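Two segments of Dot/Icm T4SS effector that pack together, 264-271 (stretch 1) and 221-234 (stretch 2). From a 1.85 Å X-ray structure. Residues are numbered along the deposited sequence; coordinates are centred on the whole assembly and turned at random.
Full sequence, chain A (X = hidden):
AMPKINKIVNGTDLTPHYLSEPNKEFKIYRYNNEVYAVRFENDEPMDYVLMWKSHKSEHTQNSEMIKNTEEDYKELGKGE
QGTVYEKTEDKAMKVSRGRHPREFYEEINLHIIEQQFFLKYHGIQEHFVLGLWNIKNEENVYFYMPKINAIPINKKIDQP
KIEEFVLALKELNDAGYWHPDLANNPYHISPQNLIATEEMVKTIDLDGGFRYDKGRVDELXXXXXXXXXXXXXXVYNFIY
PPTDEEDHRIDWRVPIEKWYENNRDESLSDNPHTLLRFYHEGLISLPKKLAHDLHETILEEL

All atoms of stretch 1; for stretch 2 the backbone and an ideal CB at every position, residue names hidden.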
ATOM      1  N   ARG A 264      20.462 -13.438 -10.267  1.00 24.22           N
ATOM      2  CA  ARG A 264      19.355 -13.084 -11.144  1.00 31.26           C
ATOM      3  C   ARG A 264      18.034 -13.635 -10.622  1.00 31.73           C
ATOM      4  O   ARG A 264      17.969 -14.755 -10.109  1.00 21.09           O
ATOM      5  CB  ARG A 264      19.606 -13.610 -12.556  1.00 38.04           C
ATOM      6  CG  ARG A 264      20.749 -12.935 -13.292  1.00 44.67           C
ATOM      7  CD  ARG A 264      20.814 -13.410 -14.738  1.00 56.13           C
ATOM      8  NE  ARG A 264      21.927 -12.811 -15.473  1.00 63.80           N
ATOM      9  CZ  ARG A 264      22.206 -13.066 -16.749  1.00 69.83           C
ATOM     10  NH1 ARG A 264      21.451 -13.909 -17.441  1.00 72.99           N
ATOM     11  NH2 ARG A 264      23.242 -12.477 -17.332  1.00 70.67           N
ATOM     12  N   ASP A 265      16.971 -12.847 -10.789  1.00 31.94           N
ATOM     13  CA  ASP A 265      15.613 -13.256 -10.428  1.00 29.47           C
ATOM     14  C   ASP A 265      15.515 -13.625  -8.950  1.00 26.40           C
ATOM     15  O   ASP A 265      14.814 -14.565  -8.571  1.00 28.90           O
ATOM     16  CB  ASP A 265      15.138 -14.413 -11.309  1.00 30.66           C
ATOM     17  CG  ASP A 265      15.006 -14.016 -12.769  1.00 38.68           C
ATOM     18  OD1 ASP A 265      14.559 -12.881 -13.030  1.00 39.61           O
ATOM     19  OD2 ASP A 265      15.366 -14.824 -13.646  1.00 43.14           O
ATOM     20  N   GLU A 266      16.225 -12.881  -8.111  1.00 23.79           N
ATOM     21  CA  GLU A 266      16.200 -13.088  -6.672  1.00 24.94           C
ATOM     22  C   GLU A 266      16.165 -11.738  -5.970  1.00 22.38           C
ATOM     23  O   GLU A 266      16.747 -10.754  -6.444  1.00 19.24           O
ATOM     24  CB  GLU A 266      17.416 -13.887  -6.186  1.00 29.68           C
ATOM     25  CG  GLU A 266      17.367 -15.363  -6.543  1.00 39.98           C
ATOM     26  CD  GLU A 266      18.522 -16.142  -5.948  1.00 49.38           C
ATOM     27  OE1 GLU A 266      19.558 -15.525  -5.629  1.00 51.23           O
ATOM     28  OE2 GLU A 266      18.393 -17.377  -5.801  1.00 54.58           O
ATOM     29  N   SER A 267      15.484 -11.704  -4.829  1.00 24.50           N
ATOM     30  CA  SER A 267      15.362 -10.509  -4.012  1.00 21.69           C
ATOM     31  C   SER A 267      16.116 -10.704  -2.703  1.00 20.71           C
ATOM     32  O   SER A 267      16.304 -11.832  -2.236  1.00 18.58           O
ATOM     33  CB  SER A 267      13.895 -10.189  -3.721  1.00 23.21           C
ATOM     34  OG  SER A 267      13.267 -11.244  -2.994  1.00 27.38           O
ATOM     35  N   LEU A 268      16.561  -9.590  -2.121  1.00 18.96           N
ATOM     36  CA  LEU A 268      17.260  -9.655  -0.849  1.00 17.88           C
ATOM     37  C   LEU A 268      16.355 -10.188   0.250  1.00 19.34           C
ATOM     38  O   LEU A 268      16.826 -10.888   1.157  1.00 18.09           O
ATOM     39  CB  LEU A 268      17.792  -8.276  -0.470  1.00 22.95           C
ATOM     40  CG  LEU A 268      18.790  -7.660  -1.446  1.00 29.95           C
ATOM     41  CD1 LEU A 268      19.046  -6.201  -1.106  1.00 31.38           C
ATOM     42  CD2 LEU A 268      20.095  -8.438  -1.437  1.00 37.74           C
ATOM     43  N   SER A 269      15.055  -9.883   0.181  1.00 16.59           N
ATOM     44  CA  SER A 269      14.136 -10.305   1.236  1.00 19.76           C
ATOM     45  C   SER A 269      13.987 -11.819   1.288  1.00 20.50           C
ATOM     46  O   SER A 269      13.756 -12.378   2.368  1.00 20.71           O
ATOM     47  CB  SER A 269      12.772  -9.640   1.036  1.00 17.17           C
ATOM     48  OG  SER A 269      12.895  -8.223   1.085  1.00 16.77           O
ATOM     49  N   ASP A 270      14.120 -12.497   0.149  1.00 25.26           N
ATOM     50  CA  ASP A 270      14.085 -13.953   0.117  1.00 29.60           C
ATOM     51  C   ASP A 270      15.368 -14.586   0.645  1.00 31.80           C
ATOM     52  O   ASP A 270      15.467 -15.819   0.668  1.00 31.00           O
ATOM     53  CB  ASP A 270      13.831 -14.446  -1.309  1.00 37.54           C
ATOM     54  CG  ASP A 270      12.430 -14.124  -1.802  1.00 43.58           C
ATOM     55  OD1 ASP A 270      11.482 -14.178  -0.990  1.00 47.83           O
ATOM     56  OD2 ASP A 270      12.281 -13.816  -3.007  1.00 45.45           O
ATOM     57  N   ASN A 271      16.347 -13.783   1.056  1.00 25.24           N
ATOM     58  CA  ASN A 271      17.634 -14.285   1.538  1.00 31.90           C
ATOM     59  C   ASN A 271      18.016 -13.510   2.789  1.00 29.87           C
ATOM     60  O   ASN A 271      18.839 -12.588   2.746  1.00 25.83           O
ATOM     61  CB  ASN A 271      18.717 -14.153   0.463  1.00 35.44           C
ATOM     62  CG  ASN A 271      18.407 -14.961  -0.779  1.00 40.29           C
ATOM     63  OD1 ASN A 271      18.893 -16.083  -0.939  1.00 45.51           O
ATOM     64  ND2 ASN A 271      17.587 -14.398  -1.669  1.00 36.28           N
ATOM     65  N   UNK A 221       9.210  -7.267 -16.392  1.00 17.85           N
ATOM     66  CA  UNK A 221       8.369  -7.832 -15.342  1.00 15.10           C
ATOM     67  C   UNK A 221       9.220  -8.472 -14.249  1.00  9.53           C
ATOM     68  O   UNK A 221       8.949  -8.295 -13.058  1.00  8.91           O
ATOM     69  CB  UNK A 221       7.401  -8.861 -15.929  1.00 15.10           C
ATOM     70  N   UNK A 222      10.258  -9.214 -14.640  1.00 17.19           N
ATOM     71  CA  UNK A 222      11.084  -9.907 -13.658  1.00 14.35           C
ATOM     72  C   UNK A 222      11.837  -8.921 -12.771  1.00 12.34           C
ATOM     73  O   UNK A 222      11.957  -9.127 -11.559  1.00 10.31           O
ATOM     74  CB  UNK A 222      12.072 -10.841 -14.361  1.00 14.35           C
ATOM     75  N   UNK A 223      12.349  -7.837 -13.355  1.00 12.04           N
ATOM     76  CA  UNK A 223      13.025  -6.829 -12.548  1.00 14.68           C
ATOM     77  C   UNK A 223      12.039  -6.113 -11.633  1.00 12.72           C
ATOM     78  O   UNK A 223      12.353  -5.842 -10.470  1.00 10.13           O
ATOM     79  CB  UNK A 223      13.742  -5.819 -13.446  1.00 14.68           C
ATOM     80  N   UNK A 224      10.840  -5.817 -12.134  1.00 10.65           N
ATOM     81  CA  UNK A 224       9.834  -5.149 -11.311  1.00 14.72           C
ATOM     82  C   UNK A 224       9.461  -5.993 -10.102  1.00 10.20           C
ATOM     83  O   UNK A 224       9.254  -5.457  -9.002  1.00 14.29           O
ATOM     84  CB  UNK A 224       8.585  -4.842 -12.140  1.00 14.72           C
ATOM     85  N   UNK A 225       9.374  -7.318 -10.280  1.00 10.42           N
ATOM     86  CA  UNK A 225       9.076  -8.190  -9.150  1.00 10.96           C
ATOM     87  C   UNK A 225      10.187  -8.137  -8.108  1.00 11.77           C
ATOM     88  O   UNK A 225       9.919  -8.079  -6.902  1.00  9.89           O
ATOM     89  CB  UNK A 225       8.870  -9.629  -9.628  1.00 10.96           C
ATOM     90  N   UNK A 226      11.444  -8.157  -8.551  1.00 13.18           N
ATOM     91  CA  UNK A 226      12.562  -8.097  -7.612  1.00 12.49           C
ATOM     92  C   UNK A 226      12.562  -6.764  -6.873  1.00 13.27           C
ATOM     93  O   UNK A 226      12.719  -6.711  -5.644  1.00 14.89           O
ATOM     94  CB  UNK A 226      13.891  -8.301  -8.342  1.00 12.49           C
ATOM     95  N   UNK A 227      12.374  -5.666  -7.611  1.00  9.74           N
ATOM     96  CA  UNK A 227      12.369  -4.349  -6.979  1.00 12.22           C
ATOM     97  C   UNK A 227      11.189  -4.211  -6.018  1.00 13.39           C
ATOM     98  O   UNK A 227      11.301  -3.580  -4.957  1.00 12.66           O
ATOM     99  CB  UNK A 227      12.318  -3.248  -8.040  1.00 12.22           C
ATOM    100  N   UNK A 228      10.050  -4.808  -6.366  1.00 11.68           N
ATOM    101  CA  UNK A 228       8.882  -4.700  -5.510  1.00 13.34           C
ATOM    102  C   UNK A 228       9.045  -5.441  -4.197  1.00 13.63           C
ATOM    103  O   UNK A 228       8.661  -4.931  -3.144  1.00 15.29           O
ATOM    104  CB  UNK A 228       7.648  -5.226  -6.246  1.00 13.34           C
ATOM    105  N   UNK A 229       9.624  -6.649  -4.239  1.00 12.32           N
ATOM    106  CA  UNK A 229       9.799  -7.423  -3.018  1.00 15.73           C
ATOM    107  C   UNK A 229      10.773  -6.756  -2.052  1.00 17.38           C
ATOM    108  O   UNK A 229      10.676  -6.978  -0.839  1.00  9.99           O
ATOM    109  CB  UNK A 229      10.287  -8.833  -3.358  1.00 15.73           C
ATOM    110  N   UNK A 230      11.712  -5.954  -2.562  1.00 11.45           N
ATOM    111  CA  UNK A 230      12.664  -5.224  -1.735  1.00 10.56           C
ATOM    112  C   UNK A 230      12.290  -3.757  -1.591  1.00  9.95           C
ATOM    113  O   UNK A 230      13.092  -2.965  -1.092  1.00 11.26           O
ATOM    114  CB  UNK A 230      14.071  -5.344  -2.324  1.00 10.56           C
ATOM    115  N   UNK A 231      11.091  -3.382  -2.027  1.00 10.29           N
ATOM    116  CA  UNK A 231      10.647  -1.994  -1.959  1.00 12.03           C
ATOM    117  C   UNK A 231      10.854  -1.416  -0.569  1.00  9.73           C
ATOM    118  O   UNK A 231      11.425  -0.326  -0.413  1.00  9.63           O
ATOM    119  CB  UNK A 231       9.174  -1.885  -2.357  1.00 12.03           C
ATOM    120  N   UNK A 232      10.383  -2.133   0.452  1.00 10.31           N
ATOM    121  CA  UNK A 232      10.481  -1.657   1.828  1.00 19.09           C
ATOM    122  C   UNK A 232      11.910  -1.260   2.184  1.00 15.26           C
ATOM    123  O   UNK A 232      12.131  -0.295   2.929  1.00  9.79           O
ATOM    124  CB  UNK A 232       9.981  -2.732   2.795  1.00 19.09           C
ATOM    125  N   UNK A 233      12.894  -2.000   1.667  1.00 13.56           N
ATOM    126  CA  UNK A 233      14.286  -1.718   2.001  1.00  9.25           C
ATOM    127  C   UNK A 233      14.747  -0.412   1.376  1.00  8.72           C
ATOM    128  O   UNK A 233      15.510   0.345   2.004  1.00  8.78           O
ATOM    129  CB  UNK A 233      15.188  -2.866   1.543  1.00  9.25           C
ATOM    130  N   UNK A 234      14.302  -0.129   0.144  1.00  9.32           N
ATOM    131  CA  UNK A 234      14.711   1.107  -0.519  1.00  9.10           C
ATOM    132  C   UNK A 234      14.202   2.328   0.240  1.00  9.30           C
ATOM    133  O   UNK A 234      14.934   3.311   0.425  1.00 12.14           O
ATOM    134  CB  UNK A 234      14.201   1.133  -1.961  1.00  9.10           C
TER

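Stretch 2 is helical from 221 to 229 and again from 231. At 221, 223, 224 and 225, with nothing of stretch 1 within 5.5 Å of the ideal CB, the contact sets no preference and many residues could serve; they are S221, K223, S224 and L225. Position 222 directs its CB toward stretch 1, the ideal CB lying 3.5 Å from D265 OD1. A carboxylate so close favours a basic or otherwise donating side chain. The deposited R222 extends past D265, and its NH1 forms a salt bridge with D265 OD2 at 3.3 Å. A water oxygen bridges R222 O (3.0 Å) and D265 OD1 (3.3 Å).

At 226 the CB points sideways, the ideal CB lying 4.2 Å from E266 O and 5.0 Å from S267 CB, and the CA of 226 is just 5.2 Å from S267 CA. Such close backbones suit a small or compact side chain, such as alanine, valine or threonine. V226 fits, placing CG1 3.3 Å from E266 O and CG2 4.2 Å from D265 CA.

Position 227 points away from stretch 1, which leaves its size and polarity open; it is Y227. At 228 an ideal CB would sit 3.2 Å from the carbonyl O of 224, which favours glycine, and G228 is found.

The ideal CB of 229 points toward stretch 1, 3.9 Å from S267 OG and 5.4 Å from D270 OD2. A long polar or basic chain would suit. K229 passes its CD 3.8 Å from S267 OG; its NZ stays 4.3 Å from D270 OD1, beyond a salt bridge, but a water links these two atoms, its bond to NZ being weak.

At 230 the chain leaves helical phi/psi, and the backbone amides of L268 and S269 lie within reach of a short side chain. An acceptor is wanted: aspartate, or perhaps asparagine. D230 supplies both carboxylate oxygens, OD2 accepting from L268 N at 2.8 Å and OD1 from S269 N at 3.0 Å, so the side chain clasps the start of the turn.

Position 231 points away from stretch 1, which again leaves size and polarity open; it is Q231. At 232 the CB points sideways with nothing near, so only a long side chain could reach S269 OG; a donor at its end would be useful. W232 reaches it, NE1 donating to S269 OG at 2.7 Å. Position 233 points toward stretch 1, where L268 offers an apolar surface to a branched aliphatic or other large apolar residue. L233 brings CD2 to 3.6 Å from L268 CD1. Position 234 is little constrained by stretch 1; Y234 occupies it.

Stretch 2 (221-234) SRKSLVYGKDQWLY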
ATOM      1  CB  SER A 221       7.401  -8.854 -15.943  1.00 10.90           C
ATOM      2  OG  SER A 221       6.529  -8.239 -16.882  1.00 10.43           O
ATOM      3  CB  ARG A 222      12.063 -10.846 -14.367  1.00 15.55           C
ATOM      4  CG  ARG A 222      11.431 -12.124 -14.914  1.00 17.96           C
ATOM      5  CD  ARG A 222      12.508 -13.050 -15.479  1.00 23.86           C
ATOM      6  NE  ARG A 222      12.916 -12.661 -16.820  1.00 31.57           N
ATOM      7  CZ  ARG A 222      14.069 -13.000 -17.385  1.00 39.04           C
ATOM      8  NH1 ARG A 222      14.948 -13.736 -16.717  1.00 39.03           N
ATOM      9  NH2 ARG A 222      14.348 -12.592 -18.617  1.00 43.61           N
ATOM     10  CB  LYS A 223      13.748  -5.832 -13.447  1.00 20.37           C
ATOM     11  CG  LYS A 223      14.939  -6.427 -14.179  1.00 34.42           C
ATOM     12  CD  LYS A 223      15.538  -5.436 -15.172  1.00 44.74           C
ATOM     13  CE  LYS A 223      16.807  -5.993 -15.818  1.00 51.29           C
ATOM     14  NZ  LYS A 223      17.327  -5.093 -16.892  1.00 52.42           N
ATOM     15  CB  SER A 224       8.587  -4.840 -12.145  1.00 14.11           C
ATOM     16  OG  SER A 224       8.864  -3.834 -13.108  1.00 15.15           O
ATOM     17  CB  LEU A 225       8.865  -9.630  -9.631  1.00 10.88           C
ATOM     18  CG  LEU A 225       8.720 -10.688  -8.554  1.00 13.52           C
ATOM     19  CD1 LEU A 225       7.548 -10.372  -7.627  1.00 18.18           C
ATOM     20  CD2 LEU A 225       8.532 -12.080  -9.175  1.00 13.75           C
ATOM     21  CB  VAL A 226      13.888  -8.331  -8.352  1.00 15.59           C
ATOM     22  CG1 VAL A 226      15.069  -8.112  -7.417  1.00 17.45           C
ATOM     23  CG2 VAL A 226      13.918  -9.737  -8.934  1.00 19.04           C
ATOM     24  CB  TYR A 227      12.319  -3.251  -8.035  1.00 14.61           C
ATOM     25  CG  TYR A 227      13.561  -3.120  -8.888  1.00 16.53           C
ATOM     26  CD1 TYR A 227      14.811  -3.486  -8.405  1.00 17.18           C
ATOM     27  CD2 TYR A 227      13.488  -2.601 -10.174  1.00 18.14           C
ATOM     28  CE1 TYR A 227      15.944  -3.354  -9.178  1.00 20.73           C
ATOM     29  CE2 TYR A 227      14.617  -2.461 -10.954  1.00 22.60           C
ATOM     30  CZ  TYR A 227      15.845  -2.836 -10.454  1.00 23.45           C
ATOM     31  OH  TYR A 227      16.974  -2.693 -11.242  1.00 26.10           O
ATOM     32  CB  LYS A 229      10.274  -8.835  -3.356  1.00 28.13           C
ATOM     33  CG  LYS A 229       9.172  -9.729  -3.935  1.00 35.52           C
ATOM     34  CD  LYS A 229       9.532 -11.206  -3.857  1.00 41.31           C
ATOM     35  CE  LYS A 229       9.449 -11.740  -2.429  1.00 42.88           C
ATOM     36  NZ  LYS A 229       8.061 -11.701  -1.884  1.00 39.98           N
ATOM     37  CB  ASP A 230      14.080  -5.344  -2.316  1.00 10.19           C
ATOM     38  CG  ASP A 230      14.598  -6.786  -2.288  1.00 15.92           C
ATOM     39  OD1 ASP A 230      14.016  -7.614  -1.545  1.00 12.44           O
ATOM     40  OD2 ASP A 230      15.578  -7.086  -3.009  1.00 13.98           O
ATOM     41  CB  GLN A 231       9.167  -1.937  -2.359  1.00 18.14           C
ATOM     42  CG  GLN A 231       8.604  -0.578  -2.631  1.00 24.13           C
ATOM     43  CD  GLN A 231       7.188  -0.665  -3.164  1.00 27.86           C
ATOM     44  OE1 GLN A 231       6.276  -1.109  -2.467  1.00 12.88           O
ATOM     45  NE2 GLN A 231       7.009  -0.277  -4.414  1.00 12.49           N
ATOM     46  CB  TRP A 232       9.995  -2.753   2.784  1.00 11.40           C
ATOM     47  CG  TRP A 232      10.858  -3.973   2.720  1.00 11.49           C
ATOM     48  CD1 TRP A 232      10.744  -5.013   1.841  1.00 11.81           C
ATOM     49  CD2 TRP A 232      11.975  -4.278   3.560  1.00 11.53           C
ATOM     50  NE1 TRP A 232      11.729  -5.947   2.082  1.00 14.41           N
ATOM     51  CE2 TRP A 232      12.495  -5.516   3.134  1.00 11.85           C
ATOM     52  CE3 TRP A 232      12.595  -3.619   4.621  1.00 11.56           C
ATOM     53  CZ2 TRP A 232      13.592  -6.114   3.750  1.00 12.64           C
ATOM     54  CZ3 TRP A 232      13.689  -4.221   5.236  1.00 11.94           C
ATOM     55  CH2 TRP A 232      14.175  -5.450   4.795  1.00 12.24           C
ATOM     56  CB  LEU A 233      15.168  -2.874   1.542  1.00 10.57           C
ATOM     57  CG  LEU A 233      16.654  -2.813   1.875  1.00 13.21           C
ATOM     58  CD1 LEU A 233      16.877  -2.927   3.369  1.00 10.09           C
ATOM     59  CD2 LEU A 233      17.410  -3.919   1.126  1.00 13.18           C
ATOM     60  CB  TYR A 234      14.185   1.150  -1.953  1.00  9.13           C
ATOM     61  CG  TYR A 234      14.469  -0.069  -2.801  1.00  9.22           C
ATOM     62  CD1 TYR A 234      15.493  -0.955  -2.480  1.00 10.52           C
ATOM     63  CD2 TYR A 234      13.729  -0.316  -3.951  1.00 11.20           C
ATOM     64  CE1 TYR A 234      15.744  -2.067  -3.255  1.00 13.64           C
ATOM     65  CE2 TYR A 234      13.984  -1.418  -4.750  1.00 10.87           C
ATOM     66  CZ  TYR A 234      14.979  -2.297  -4.389  1.00 13.22           C
ATOM     67  OH  TYR A 234      15.209  -3.394  -5.179  1.00 13.19           O
TER
HETATM   68  O   HOH W   1      12.160 -12.082 -10.973  1.00 14.71           O
HETATM   69  O   HOH W   2       9.225 -13.723  -0.121  1.00 39.40           O
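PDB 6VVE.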